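Local coordinates for protein chitinase A (Cycas revoluta, PDB 4MNK) that probably hydrolyses chitin as a family 18 glycosidase and binds chains of N-acetylglucosamine, at residues 28-33 with 68-73; 36-41 with 73-78; 56-61 with 110-115; 137-142 with 154-159; 185-190 with 232-237. All coordinates share one frame; numbering follows the deposited sequence.

Contact 1. Residues 28-33 with 68-73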
# COMPACT_ATOMS: atom_id res chain seq x y z
N PHE A 28 -7.02 -6.81 12.03
CA PHE A 28 -6.72 -5.45 11.61
C PHE A 28 -7.24 -4.41 12.59
O PHE A 28 -8.20 -4.66 13.32
CB PHE A 28 -7.30 -5.18 10.22
CG PHE A 28 -6.75 -6.07 9.15
CD1 PHE A 28 -5.54 -5.77 8.53
CD2 PHE A 28 -7.42 -7.23 8.78
CE1 PHE A 28 -5.02 -6.60 7.55
CE2 PHE A 28 -6.90 -8.07 7.80
CZ PHE A 28 -5.70 -7.76 7.19
N THR A 29 -6.60 -3.24 12.58
CA THR A 29 -7.12 -2.07 13.28
C THR A 29 -7.76 -1.10 12.29
O THR A 29 -8.66 -0.34 12.65
CB THR A 29 -6.00 -1.33 14.05
OG1 THR A 29 -4.99 -0.90 13.14
CG2 THR A 29 -5.38 -2.23 15.11
N HIS A 30 -7.28 -1.11 11.04
CA HIS A 30 -7.76 -0.20 10.00
C HIS A 30 -7.84 -0.92 8.66
O HIS A 30 -6.91 -1.64 8.27
CB HIS A 30 -6.85 1.03 9.88
CG HIS A 30 -6.80 1.86 11.12
ND1 HIS A 30 -6.05 1.50 12.22
CD2 HIS A 30 -7.42 3.02 11.44
CE1 HIS A 30 -6.21 2.41 13.17
NE2 HIS A 30 -7.03 3.34 12.72
N LEU A 31 -8.96 -0.73 7.97
CA LEU A 31 -9.17 -1.31 6.65
C LEU A 31 -9.50 -0.23 5.65
O LEU A 31 -10.35 0.63 5.90
CB LEU A 31 -10.26 -2.38 6.69
CG LEU A 31 -9.88 -3.68 7.39
CD1 LEU A 31 -11.13 -4.48 7.73
CD2 LEU A 31 -8.91 -4.50 6.55
N TYR A 32 -8.81 -0.27 4.51
CA TYR A 32 -8.97 0.73 3.47
C TYR A 32 -9.79 0.19 2.31
O TYR A 32 -9.61 -0.96 1.89
CB TYR A 32 -7.61 1.15 2.92
CG TYR A 32 -6.74 2.04 3.79
CD1 TYR A 32 -6.41 1.70 5.10
CD2 TYR A 32 -6.20 3.21 3.27
CE1 TYR A 32 -5.58 2.52 5.88
CE2 TYR A 32 -5.37 4.02 4.02
CZ TYR A 32 -5.06 3.67 5.32
OH TYR A 32 -4.23 4.49 6.05
N TYR A 33 -10.67 1.04 1.79
CA TYR A 33 -11.37 0.80 0.54
C TYR A 33 -10.57 1.47 -0.58
O TYR A 33 -10.32 2.67 -0.53
CB TYR A 33 -12.77 1.42 0.62
CG TYR A 33 -13.67 1.19 -0.57
CD1 TYR A 33 -14.73 0.29 -0.49
CD2 TYR A 33 -13.49 1.89 -1.76
CE1 TYR A 33 -15.58 0.08 -1.57
CE2 TYR A 33 -14.33 1.68 -2.86
CZ TYR A 33 -15.37 0.78 -2.75
OH TYR A 33 -16.22 0.56 -3.81
N SER A 68 -14.34 -2.77 16.76
CA SER A 68 -13.29 -1.78 17.02
C SER A 68 -12.55 -1.31 15.76
O SER A 68 -11.90 -0.26 15.79
CB SER A 68 -12.29 -2.30 18.06
OG SER A 68 -11.44 -3.28 17.51
N VAL A 69 -12.63 -2.09 14.68
CA VAL A 69 -11.91 -1.75 13.44
C VAL A 69 -12.43 -0.43 12.85
O VAL A 69 -13.63 -0.14 12.92
CB VAL A 69 -11.93 -2.92 12.40
CG1 VAL A 69 -13.24 -2.96 11.60
CG2 VAL A 69 -10.74 -2.82 11.46
N LYS A 70 -11.52 0.37 12.31
CA LYS A 70 -11.87 1.62 11.64
C LYS A 70 -11.55 1.50 10.16
O LYS A 70 -10.81 0.61 9.74
CB LYS A 70 -11.12 2.79 12.26
CG LYS A 70 -11.50 3.09 13.70
CD LYS A 70 -10.83 4.35 14.21
CE LYS A 70 -11.08 4.55 15.70
NZ LYS A 70 -12.52 4.76 16.02
N THR A 71 -12.13 2.39 9.36
CA THR A 71 -11.95 2.33 7.91
C THR A 71 -11.53 3.67 7.33
O THR A 71 -11.82 4.74 7.89
CB THR A 71 -13.22 1.86 7.19
OG1 THR A 71 -14.28 2.79 7.45
CG2 THR A 71 -13.62 0.46 7.65
N LEU A 72 -10.84 3.61 6.20
CA LEU A 72 -10.48 4.78 5.43
C LEU A 72 -10.78 4.50 3.97
O LEU A 72 -10.78 3.35 3.54
CB LEU A 72 -8.99 5.14 5.60
CG LEU A 72 -8.50 5.63 6.97
CD1 LEU A 72 -8.18 4.48 7.92
CD2 LEU A 72 -7.29 6.54 6.82
N ILE A 73 -11.06 5.55 3.22
CA ILE A 73 -11.23 5.41 1.78
C ILE A 73 -10.04 6.06 1.08
O ILE A 73 -9.69 7.21 1.35
CB ILE A 73 -12.61 5.93 1.29
CG1 ILE A 73 -12.78 5.70 -0.22
CG2 ILE A 73 -12.84 7.39 1.69
CD1 ILE A 73 -14.22 5.71 -0.68
O HOH W 1 -9.24 0.35 15.23

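Contact 2. Residues 36-41 with 73-78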
# COMPACT_ATOMS: atom_id res chain seq x y z
N ALA A 36 -11.46 5.38 -4.42
CA ALA A 36 -12.29 6.44 -4.98
C ALA A 36 -11.50 7.08 -6.12
O ALA A 36 -10.27 7.08 -6.11
CB ALA A 36 -12.63 7.46 -3.91
N GLU A 37 -12.23 7.64 -7.09
CA GLU A 37 -11.61 8.26 -8.26
C GLU A 37 -11.62 9.78 -8.16
O GLU A 37 -12.47 10.36 -7.48
CB GLU A 37 -12.31 7.80 -9.55
CG GLU A 37 -13.74 8.28 -9.69
CD GLU A 37 -14.44 7.69 -10.90
OE1 GLU A 37 -15.25 8.40 -11.52
OE2 GLU A 37 -14.17 6.51 -11.23
N LEU A 38 -10.66 10.42 -8.82
CA LEU A 38 -10.51 11.87 -8.79
C LEU A 38 -11.61 12.60 -9.56
O LEU A 38 -11.99 13.71 -9.20
CB LEU A 38 -9.13 12.29 -9.29
CG LEU A 38 -7.98 12.21 -8.27
CD1 LEU A 38 -7.57 10.77 -7.98
CD2 LEU A 38 -6.79 13.02 -8.74
N ASN A 39 -12.11 11.96 -10.62
CA ASN A 39 -13.21 12.49 -11.42
C ASN A 39 -12.90 13.87 -12.02
O ASN A 39 -13.63 14.85 -11.81
CB ASN A 39 -14.51 12.51 -10.59
CG ASN A 39 -15.74 12.89 -11.41
OD1 ASN A 39 -15.79 12.68 -12.62
ND2 ASN A 39 -16.75 13.44 -10.74
N ALA A 40 -11.80 13.94 -12.76
CA ALA A 40 -11.49 15.11 -13.59
C ALA A 40 -12.59 15.29 -14.63
O ALA A 40 -13.17 14.30 -15.08
CB ALA A 40 -10.14 14.92 -14.27
N PRO A 41 -12.89 16.54 -15.04
CA PRO A 41 -12.26 17.81 -14.66
C PRO A 41 -12.87 18.54 -13.45
O PRO A 41 -12.28 19.51 -12.97
CB PRO A 41 -12.44 18.66 -15.92
CG PRO A 41 -13.74 18.20 -16.47
CD PRO A 41 -13.88 16.74 -16.12
N ILE A 73 -11.06 5.55 3.22
CA ILE A 73 -11.23 5.41 1.78
C ILE A 73 -10.04 6.06 1.08
O ILE A 73 -9.69 7.21 1.35
CB ILE A 73 -12.61 5.93 1.29
CG1 ILE A 73 -12.78 5.70 -0.22
CG2 ILE A 73 -12.84 7.39 1.69
CD1 ILE A 73 -14.22 5.71 -0.68
N SER A 74 -9.39 5.29 0.21
CA SER A 74 -8.21 5.75 -0.52
C SER A 74 -8.60 6.32 -1.87
O SER A 74 -9.39 5.72 -2.61
CB SER A 74 -7.20 4.61 -0.68
OG SER A 74 -6.02 5.05 -1.33
N ILE A 75 -8.04 7.48 -2.18
CA ILE A 75 -8.34 8.20 -3.41
C ILE A 75 -7.14 8.11 -4.35
O ILE A 75 -6.02 8.45 -3.97
CB ILE A 75 -8.64 9.69 -3.12
CG1 ILE A 75 -9.85 9.81 -2.18
CG2 ILE A 75 -8.87 10.47 -4.42
CD1 ILE A 75 -9.94 11.16 -1.46
N GLY A 76 -7.39 7.64 -5.57
CA GLY A 76 -6.36 7.58 -6.59
C GLY A 76 -5.96 6.16 -6.94
O GLY A 76 -6.77 5.39 -7.46
N GLY A 77 -4.72 5.82 -6.64
CA GLY A 77 -4.16 4.53 -6.99
C GLY A 77 -2.90 4.68 -7.82
O GLY A 77 -2.52 5.80 -8.19
N GLY A 78 -2.24 3.57 -8.09
CA GLY A 78 -1.07 3.57 -8.96
C GLY A 78 -1.51 3.71 -10.40
O GLY A 78 -2.69 3.55 -10.73
O HOH W 2 -8.96 6.00 -9.09

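Contact 3. Residues 56-61 with 110-115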
# COMPACT_ATOMS: atom_id res chain seq x y z
N GLU A 56 -20.82 1.95 0.49
CA GLU A 56 -21.63 2.19 1.68
C GLU A 56 -21.60 1.01 2.64
O GLU A 56 -21.49 1.19 3.86
CB GLU A 56 -23.07 2.50 1.29
CG GLU A 56 -23.98 2.70 2.49
CD GLU A 56 -25.46 2.78 2.16
OE1 GLU A 56 -26.24 2.99 3.11
OE2 GLU A 56 -25.85 2.62 0.98
N ASP A 57 -21.69 -0.21 2.10
CA ASP A 57 -21.79 -1.40 2.93
C ASP A 57 -20.46 -1.84 3.53
O ASP A 57 -20.43 -2.61 4.48
CB ASP A 57 -22.40 -2.56 2.14
CG ASP A 57 -23.89 -2.39 1.88
OD1 ASP A 57 -24.51 -1.44 2.41
OD2 ASP A 57 -24.44 -3.23 1.13
N PHE A 58 -19.36 -1.35 2.96
CA PHE A 58 -18.01 -1.79 3.35
C PHE A 58 -17.78 -1.71 4.85
O PHE A 58 -17.40 -2.69 5.48
CB PHE A 58 -16.95 -0.98 2.59
CG PHE A 58 -15.54 -1.38 2.91
CD1 PHE A 58 -14.96 -2.49 2.29
CD2 PHE A 58 -14.78 -0.65 3.82
CE1 PHE A 58 -13.65 -2.86 2.58
CE2 PHE A 58 -13.47 -1.02 4.11
CZ PHE A 58 -12.90 -2.12 3.49
N THR A 59 -18.01 -0.53 5.43
CA THR A 59 -17.65 -0.30 6.83
C THR A 59 -18.55 -1.08 7.81
O THR A 59 -18.02 -1.79 8.67
CB THR A 59 -17.54 1.21 7.16
OG1 THR A 59 -16.55 1.80 6.30
CG2 THR A 59 -17.12 1.41 8.61
N PRO A 60 -19.89 -0.99 7.67
CA PRO A 60 -20.73 -1.83 8.53
C PRO A 60 -20.40 -3.32 8.41
O PRO A 60 -20.42 -4.04 9.41
CB PRO A 60 -22.15 -1.54 8.04
CG PRO A 60 -22.07 -0.18 7.45
CD PRO A 60 -20.71 -0.09 6.83
N THR A 61 -20.07 -3.78 7.20
CA THR A 61 -19.75 -5.19 6.99
C THR A 61 -18.49 -5.61 7.74
O THR A 61 -18.51 -6.59 8.49
CB THR A 61 -19.62 -5.54 5.49
OG1 THR A 61 -20.92 -5.47 4.89
CG2 THR A 61 -19.07 -6.95 5.29
N TYR A 110 -20.21 7.79 3.22
CA TYR A 110 -20.16 6.33 3.29
C TYR A 110 -19.76 5.77 4.65
O TYR A 110 -19.65 4.55 4.81
CB TYR A 110 -19.26 5.77 2.19
CG TYR A 110 -19.74 6.02 0.78
CD1 TYR A 110 -18.95 6.71 -0.13
CD2 TYR A 110 -20.99 5.57 0.35
CE1 TYR A 110 -19.39 6.94 -1.42
CE2 TYR A 110 -21.44 5.80 -0.94
CZ TYR A 110 -20.63 6.49 -1.82
OH TYR A 110 -21.06 6.73 -3.10
N GLY A 111 -19.53 6.64 5.63
CA GLY A 111 -19.24 6.20 6.99
C GLY A 111 -17.81 5.76 7.24
O GLY A 111 -17.55 4.95 8.13
N PHE A 112 -16.88 6.30 6.45
CA PHE A 112 -15.45 6.09 6.66
C PHE A 112 -14.91 7.01 7.75
O PHE A 112 -15.43 8.10 7.97
CB PHE A 112 -14.68 6.31 5.35
CG PHE A 112 -14.90 5.23 4.34
CD1 PHE A 112 -14.17 4.05 4.40
CD2 PHE A 112 -15.84 5.38 3.33
CE1 PHE A 112 -14.37 3.04 3.47
CE2 PHE A 112 -16.05 4.37 2.39
CZ PHE A 112 -15.31 3.20 2.46
N HIS A 113 -13.86 6.55 8.42
CA HIS A 113 -13.24 7.32 9.50
C HIS A 113 -12.05 8.15 9.03
O HIS A 113 -11.46 8.89 9.81
CB HIS A 113 -12.78 6.39 10.63
CG HIS A 113 -13.85 5.47 11.13
ND1 HIS A 113 -14.71 5.81 12.15
CD2 HIS A 113 -14.20 4.23 10.74
CE1 HIS A 113 -15.55 4.81 12.36
NE2 HIS A 113 -15.25 3.84 11.52
N GLY A 114 -11.71 8.04 7.75
CA GLY A 114 -10.57 8.77 7.24
C GLY A 114 -10.42 8.71 5.74
O GLY A 114 -11.15 8.00 5.05
N LEU A 115 -9.44 9.48 5.26
CA LEU A 115 -9.10 9.61 3.86
C LEU A 115 -7.64 9.24 3.65
O LEU A 115 -6.80 9.50 4.51
CB LEU A 115 -9.28 11.06 3.41
CG LEU A 115 -10.71 11.59 3.30
CD1 LEU A 115 -10.72 13.11 3.15
CD2 LEU A 115 -11.45 10.93 2.15
O HOH W 3 -22.42 3.00 5.68
O HOH W 4 -18.34 2.21 4.29

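Contact 4. Residues 137-142 with 154-159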
# COMPACT_ATOMS: atom_id res chain seq x y z
N GLU A 137 -4.16 22.27 2.44
CA GLU A 137 -5.56 22.67 2.37
C GLU A 137 -6.50 21.58 2.90
O GLU A 137 -7.48 21.87 3.59
CB GLU A 137 -5.93 23.09 0.95
CG GLU A 137 -5.28 24.42 0.52
CD GLU A 137 -5.13 24.59 -0.98
OE1 GLU A 137 -5.71 23.81 -1.76
OE2 GLU A 137 -4.42 25.54 -1.40
N LEU A 138 -6.17 20.33 2.59
CA LEU A 138 -6.97 19.19 3.06
C LEU A 138 -6.90 19.05 4.59
O LEU A 138 -7.92 18.86 5.25
CB LEU A 138 -6.54 17.90 2.36
CG LEU A 138 -7.34 16.63 2.65
CD1 LEU A 138 -8.84 16.81 2.39
CD2 LEU A 138 -6.79 15.49 1.81
N THR A 139 -5.69 19.16 5.14
CA THR A 139 -5.50 19.11 6.60
C THR A 139 -6.36 20.17 7.31
O THR A 139 -7.06 19.86 8.28
CB THR A 139 -4.02 19.29 6.98
OG1 THR A 139 -3.25 18.22 6.42
CG2 THR A 139 -3.82 19.30 8.49
N ALA A 140 -6.31 21.41 6.81
CA ALA A 140 -7.08 22.51 7.39
C ALA A 140 -8.59 22.27 7.31
O ALA A 140 -9.31 22.49 8.28
CB ALA A 140 -6.72 23.83 6.71
N ALA A 141 -9.05 21.79 6.16
CA ALA A 141 -10.48 21.54 5.97
C ALA A 141 -10.98 20.38 6.83
O ALA A 141 -12.11 20.40 7.31
CB ALA A 141 -10.79 21.30 4.51
N ILE A 142 -10.12 19.38 7.05
CA ILE A 142 -10.43 18.26 7.93
C ILE A 142 -10.64 18.75 9.37
O ILE A 142 -11.60 18.37 10.04
CB ILE A 142 -9.36 17.14 7.84
CG1 ILE A 142 -9.58 16.31 6.57
CG2 ILE A 142 -9.36 16.26 9.08
CD1 ILE A 142 -8.47 15.34 6.24
N LEU A 154 -11.50 13.46 10.69
CA LEU A 154 -11.14 12.37 9.79
C LEU A 154 -9.65 12.12 9.89
O LEU A 154 -8.85 13.05 10.01
CB LEU A 154 -11.51 12.74 8.36
CG LEU A 154 -13.00 12.75 8.00
CD1 LEU A 154 -13.21 13.44 6.67
CD2 LEU A 154 -13.56 11.33 7.99
N LEU A 155 -9.27 10.84 9.86
CA LEU A 155 -7.87 10.48 9.70
C LEU A 155 -7.42 10.86 8.30
O LEU A 155 -8.22 10.90 7.37
CB LEU A 155 -7.66 8.98 9.94
CG LEU A 155 -8.05 8.41 11.31
CD1 LEU A 155 -8.02 6.89 11.26
CD2 LEU A 155 -7.16 8.93 12.43
N LEU A 156 -6.13 11.16 8.16
CA LEU A 156 -5.55 11.45 6.86
C LEU A 156 -4.23 10.74 6.72
O LEU A 156 -3.32 10.93 7.53
CB LEU A 156 -5.37 12.96 6.66
CG LEU A 156 -4.79 13.38 5.31
CD1 LEU A 156 -5.72 13.00 4.16
CD2 LEU A 156 -4.47 14.86 5.29
N THR A 157 -4.13 9.89 5.70
CA THR A 157 -2.89 9.18 5.41
C THR A 157 -2.55 9.33 3.93
O THR A 157 -3.36 9.83 3.15
CB THR A 157 -2.97 7.68 5.82
OG1 THR A 157 -3.93 7.00 5.00
CG2 THR A 157 -3.37 7.53 7.28
N GLU A 158 -1.34 8.92 3.56
CA GLU A 158 -0.99 8.85 2.15
C GLU A 158 -0.01 7.71 1.90
O GLU A 158 0.74 7.32 2.80
CB GLU A 158 -0.41 10.17 1.64
CG GLU A 158 1.07 10.36 1.97
CD GLU A 158 1.60 11.73 1.60
OE1 GLU A 158 2.82 11.82 1.36
OE2 GLU A 158 0.82 12.70 1.56
N ALA A 159 -0.04 7.19 0.68
CA ALA A 159 0.95 6.22 0.23
C ALA A 159 2.24 6.96 -0.10
O ALA A 159 2.21 8.04 -0.71
CB ALA A 159 0.44 5.48 -0.99
O HOH W 5 -12.74 15.93 9.77

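Contact 5. Residues 185-190 with 232-237. With NAG (2-acetamido-2-deoxy-beta-D-glucopyranose), chain B.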
# COMPACT_ATOMS: atom_id res chain seq x y z
N ASP A 185 -1.81 11.53 9.86
CA ASP A 185 -1.76 10.60 10.98
C ASP A 185 -0.66 9.56 10.81
O ASP A 185 -0.00 9.18 11.78
CB ASP A 185 -3.12 9.95 11.18
CG ASP A 185 -4.16 10.96 11.60
OD1 ASP A 185 -4.18 11.33 12.79
OD2 ASP A 185 -4.93 11.41 10.73
N TRP A 186 -0.45 9.11 9.57
CA TRP A 186 0.69 8.28 9.22
C TRP A 186 0.84 8.19 7.71
O TRP A 186 -0.03 8.67 6.97
CB TRP A 186 0.60 6.87 9.84
CG TRP A 186 -0.48 5.96 9.29
CD1 TRP A 186 -0.39 5.16 8.18
CD2 TRP A 186 -1.77 5.73 9.85
NE1 TRP A 186 -1.56 4.45 8.02
CE2 TRP A 186 -2.43 4.79 9.03
CE3 TRP A 186 -2.45 6.24 10.97
CZ2 TRP A 186 -3.73 4.34 9.29
CZ3 TRP A 186 -3.74 5.80 11.22
CH2 TRP A 186 -4.37 4.86 10.38
N VAL A 187 1.94 7.60 7.26
CA VAL A 187 2.13 7.28 5.85
C VAL A 187 2.32 5.79 5.68
O VAL A 187 2.89 5.12 6.54
CB VAL A 187 3.31 8.06 5.19
CG1 VAL A 187 3.04 9.55 5.20
CG2 VAL A 187 4.65 7.73 5.85
N ASN A 188 1.83 5.28 4.55
CA ASN A 188 1.93 3.88 4.20
C ASN A 188 3.10 3.69 3.25
O ASN A 188 3.04 4.07 2.08
CB ASN A 188 0.61 3.41 3.59
CG ASN A 188 -0.54 3.47 4.58
OD1 ASN A 188 -0.42 2.99 5.71
ND2 ASN A 188 -1.65 4.07 4.16
N VAL A 189 4.19 3.14 3.78
CA VAL A 189 5.44 2.99 3.04
C VAL A 189 5.37 1.76 2.14
O VAL A 189 5.30 0.63 2.63
CB VAL A 189 6.66 2.90 3.99
CG1 VAL A 189 7.95 2.82 3.20
CG2 VAL A 189 6.70 4.08 4.95
N MET A 190 5.41 2.00 0.83
CA MET A 190 5.27 0.92 -0.15
C MET A 190 6.60 0.20 -0.36
O MET A 190 7.26 0.36 -1.39
CB MET A 190 4.68 1.47 -1.45
CG MET A 190 3.28 2.04 -1.26
SD MET A 190 2.49 2.65 -2.76
CE MET A 190 3.34 4.21 -2.99
N GLU A 232 6.71 6.53 14.69
CA GLU A 232 5.30 6.13 14.80
C GLU A 232 4.43 6.57 13.60
O GLU A 232 3.32 6.07 13.44
CB GLU A 232 4.70 6.61 16.13
CG GLU A 232 4.39 8.10 16.22
CD GLU A 232 5.56 8.97 16.67
OE1 GLU A 232 5.34 10.17 16.92
OE2 GLU A 232 6.70 8.47 16.78
N LYS A 233 4.95 7.48 12.78
CA LYS A 233 4.26 7.96 11.58
C LYS A 233 4.50 7.05 10.36
O LYS A 233 3.90 7.27 9.30
CB LYS A 233 4.70 9.39 11.23
CG LYS A 233 4.34 10.45 12.28
CD LYS A 233 2.88 10.86 12.18
CE LYS A 233 2.55 11.95 13.17
NZ LYS A 233 1.14 12.39 13.06
N LEU A 234 5.36 6.05 10.50
CA LEU A 234 5.66 5.13 9.41
C LEU A 234 4.96 3.80 9.60
O LEU A 234 5.06 3.18 10.66
CB LEU A 234 7.17 4.90 9.27
CG LEU A 234 8.08 6.10 8.96
CD1 LEU A 234 9.53 5.69 9.08
CD2 LEU A 234 7.80 6.68 7.58
N VAL A 235 4.26 3.37 8.56
CA VAL A 235 3.60 2.07 8.54
C VAL A 235 4.22 1.25 7.41
O VAL A 235 4.17 1.65 6.24
CB VAL A 235 2.07 2.22 8.41
CG1 VAL A 235 1.40 0.88 8.18
CG2 VAL A 235 1.50 2.87 9.67
N LEU A 236 4.83 0.13 7.76
CA LEU A 236 5.59 -0.68 6.81
C LEU A 236 4.71 -1.55 5.92
O LEU A 236 4.00 -2.42 6.41
CB LEU A 236 6.61 -1.55 7.54
CG LEU A 236 7.44 -2.51 6.68
CD1 LEU A 236 8.41 -1.77 5.77
CD2 LEU A 236 8.18 -3.51 7.56
N GLY A 237 4.78 -1.32 4.61
CA GLY A 237 4.02 -2.13 3.66
C GLY A 237 4.62 -3.50 3.43
O GLY A 237 5.84 -3.65 3.34
C1 NAG B . 1.20 -0.05 -5.56
C2 NAG B . -0.25 0.44 -5.52
C3 NAG B . -1.24 -0.69 -5.82
C4 NAG B . -0.81 -1.58 -7.00
C5 NAG B . 0.67 -1.96 -6.86
C6 NAG B . 1.19 -2.82 -8.01
C7 NAG B . -0.44 0.49 -3.03
C8 NAG B . -0.89 1.31 -1.85
N2 NAG B . -0.60 1.05 -4.24
O1 NAG B . 2.07 1.05 -5.51
O3 NAG B . -2.52 -0.15 -6.06
O4 NAG B . -1.61 -2.73 -7.00
O5 NAG B . 1.45 -0.78 -6.76
O6 NAG B . 1.09 -2.13 -9.23
O7 NAG B . 0.04 -0.62 -2.84

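Contact 1. Residues 28-33 with 68-73
Leu72 lies alongside Tyr32 on a neighbouring parallel strand, and much of its side chain lies against aromatic rings. Its CB sits over the middle of the phenol ring, 4.0 Å from the centroid of Tyr32 and only 5° off the ring normal, a CH-pi contact. With CG anti to the carbonyl carbon (chi1 -67°), the branch beyond stays over the same side chain. There CD1 of Leu72 reaches CE1 of Tyr32 at 3.8 Å and meets CD2 of His30 at 3.9 Å, while CD2 of Leu72 touches the phenol oxygen OH at 3.8 Å. That oxygen is hydrogen-bonded to Thr157 and Asn188, so the tyrosine presents its face to leucine and its tip to polar groups across the barrel. Two residues earlier on the same face, His30 CD2 rests against CB of Lys70 at 3.8 Å.

The backbones are joined in parallel register by four bonds, including Leu31 N to Lys70 O at 2.9 Å, and a water links the carbonyls of Thr29 and Ser68 just before the strands begin. Strands 30-36 and 70-77, with helix 52-63 between them, form a beta-alpha-beta unit of the TIM barrel. Leu31, Tyr33, Thr71 and Ile73 face its outer layer, where Thr71 OG1 bonds to Thr59. Backbone bonds thus join the strands, apolar carbon packs on both sheet faces, and the buried hydroxyls of Tyr32 and Thr71 find partners on neighbouring elements.

Contact 2. Residues 36-41 with 73-78
Ala36 meets Ser74 and Gly76 through flat peptide groups, since no aromatic ring takes part here. Ala36 N approaches Ser74 O in the plane of that carbonyl, 2.8 Å away. Its own carbonyl points almost straight at Gly76 N, 3.0 Å from Ala36 O, with an angle of 167° at the hydrogen. Ile75 is thereby bracketed by two bonds to one residue, the pattern of parallel strands.

The small methyl CB of Ala36 suits this place because two larger residues converge on it: CD1 of Ile73 and CG1 of Ile75 each lie 4.0 Å from Ala36 CB. All three side chains point to the outer layer of the TIM barrel, where helix 93-110 covers them, while Ser74 on the inner side bonds to Asp116. Beyond Ala36 the chain leaves the sheet for the loop before helix 52-63, and contact passes to Leu38. Its CD1 leans across Ile75, 3.8 Å from Ile75 CG2, and lies 3.7 Å from Gly76 CA. Gly76 has a positive phi (112°), at which a beta carbon would press on the preceding carbonyl, hence glycine. A water donates to Gly76 O at 2.8 Å and reaches Ala36 O weakly.

Contact 3. Residues 56-61 with 110-115
Thr59 lays its hydroxyl over the ring of Phe112, with OG1 3.7 Å above the ring plane and displaced toward the rim. The first torsion sets OG1 beside the backbone N (chi1 -58°), which turns the methyl to the carbonyl of the turn, CG2 of Thr59 lying 3.6 Å from Gly111 O. A threonine fits because both branches are used: the hydroxyl, whose bond goes to Thr71 OG1 of strand 70-77, and the methyl. The side chains of Phe112 and Phe58 run at about a right angle, but their ring planes are only some 25° apart, touching at 3.7 Å between Phe58 CD2 and Phe112 CE1.

The segment 110-115 is the turn from helix 93-110 into strand 114-119 of the TIM barrel. Gly111 closes the helix with a Schellman motif, its positive phi (80°) being easy for a residue without a side chain, and Phe112 then packs against helix 52-63 of the outer layer. That helix is kinked at Pro60, which has no N-H to give to the turn before. Glu56 O, where such a bond would have ended, instead takes a water at 2.7 Å, which also donates to Tyr110 O. A second water accepts from Thr59 N at 3.0 Å and lies near Tyr110 O. Nearer the surface, Tyr110 sets CD2 against the helix backbone, 3.6 Å from Glu56 N, and against Glu56 CB, before the glutamate leads away.

Contact 4. Residues 137-142 with 154-159
Helix 137-142 runs almost antiparallel to strand 155-159, at 163° with 9.9 Å between the axes, and so lays Leu138, Thr139 and Ile142 against Leu154 and Leu156. Leu156 and Ile142 carry most of the packing. The CG of Leu156 is anti to the backbone N (chi1 -179°), carrying both methyls out toward the helix, where they part. CD1 of Leu156 meets CD2 of Leu138 at 3.6 Å, and CD2 of Leu156 lies beside the hydroxyl of Thr139, 3.7 Å from OG1. Ile142, one helical turn after Leu138, sets its CD1 3.9 Å from Leu156 CB, while CG2 of its other branch lies 3.4 Å from Leu154 O. A branched side chain is apt here, one arm serving each of two strand residues. The hydroxyl of Thr139 suits a helix, since it bonds back to Val135 O, and it also reaches Gly183 O. One water donates to Ile142 O at 2.7 Å and accepts from Leu154 N at 2.9 Å.

Helix 125-149 and the strand belong to one beta-alpha-beta unit of the TIM barrel. On one flank Leu138 touches Leu117 and Leu156 touches Leu115 of strand 114-119, and Ala141 meets helix 93-110.

Contact 5. Residues 185-190 with 232-237
Val187 N gives its hydrogen to Lys233 O over 2.8 Å and nearly straight (168°), the first of four bonds that pair strands 186-190 and 234-237 in parallel. Gly237 N reaches Val189 O, also at 2.8 Å but more bent. Glycine suits that end, since a beta carbon would collide with this same oxygen.

On the side of Trp186, Asn188 and Val235, the indole receives Val235 CG2 over one face, tightly, with CD1 of Trp186 only 3.3 Å away. Trp186 has CG between the backbone N and the carbonyl carbon (chi1 70°), which directs the pyrrole edge along the strand toward Asn188 and the six-membered ring toward His30 and Tyr32. Its NE1 bonds to Asn188 OD1 at 3.0 Å, the oxygen lying in the plane of the indole though the bond is bent to 130°. On the other side, toward helix 217-227, Leu234 CD2 fits against two valines, 3.7 Å from Val187 CG2 and 3.9 Å from Val189 CG2. Lys233, bent at chi2, passes Asp185, its CD 3.4 Å from Asp185 O, and NZ ends on the carbonyls of Leu184 and Ala181.

Met190, at the carboxyl end of the strand like substrate sites in TIM barrels, has SD 3.2 Å from O1 of a bound N-acetylglucosamine. Apolar side chains thus pack toward the helix, indole and amide share a polar bond inside the barrel, and Met190 meets the glycan.

All five contacts belong to one TIM barrel. Contacts 1, 2 and 5 hold its strands together by parallel backbone bonds, whereas contacts 3 and 4 join helices of the outer layer to the turns and strands beneath, by side-chain packing and bridging waters. Contact 3 alone is only partly buried, surfacing at Glu56 and Gly111. Contacts 1 and 2 share strand 70-77 through Ile73, and contact 3 meets them on the side of Thr71 and Phe112. The strand of contact 4, 155-161, lies between strands 114-119 and 186-190, so it bonds to contacts 3 and 5. Polar side chains linking contacts 1, 4 and 5 face the barrel interior, and only contact 5 supplies a residue of the glycan pocket.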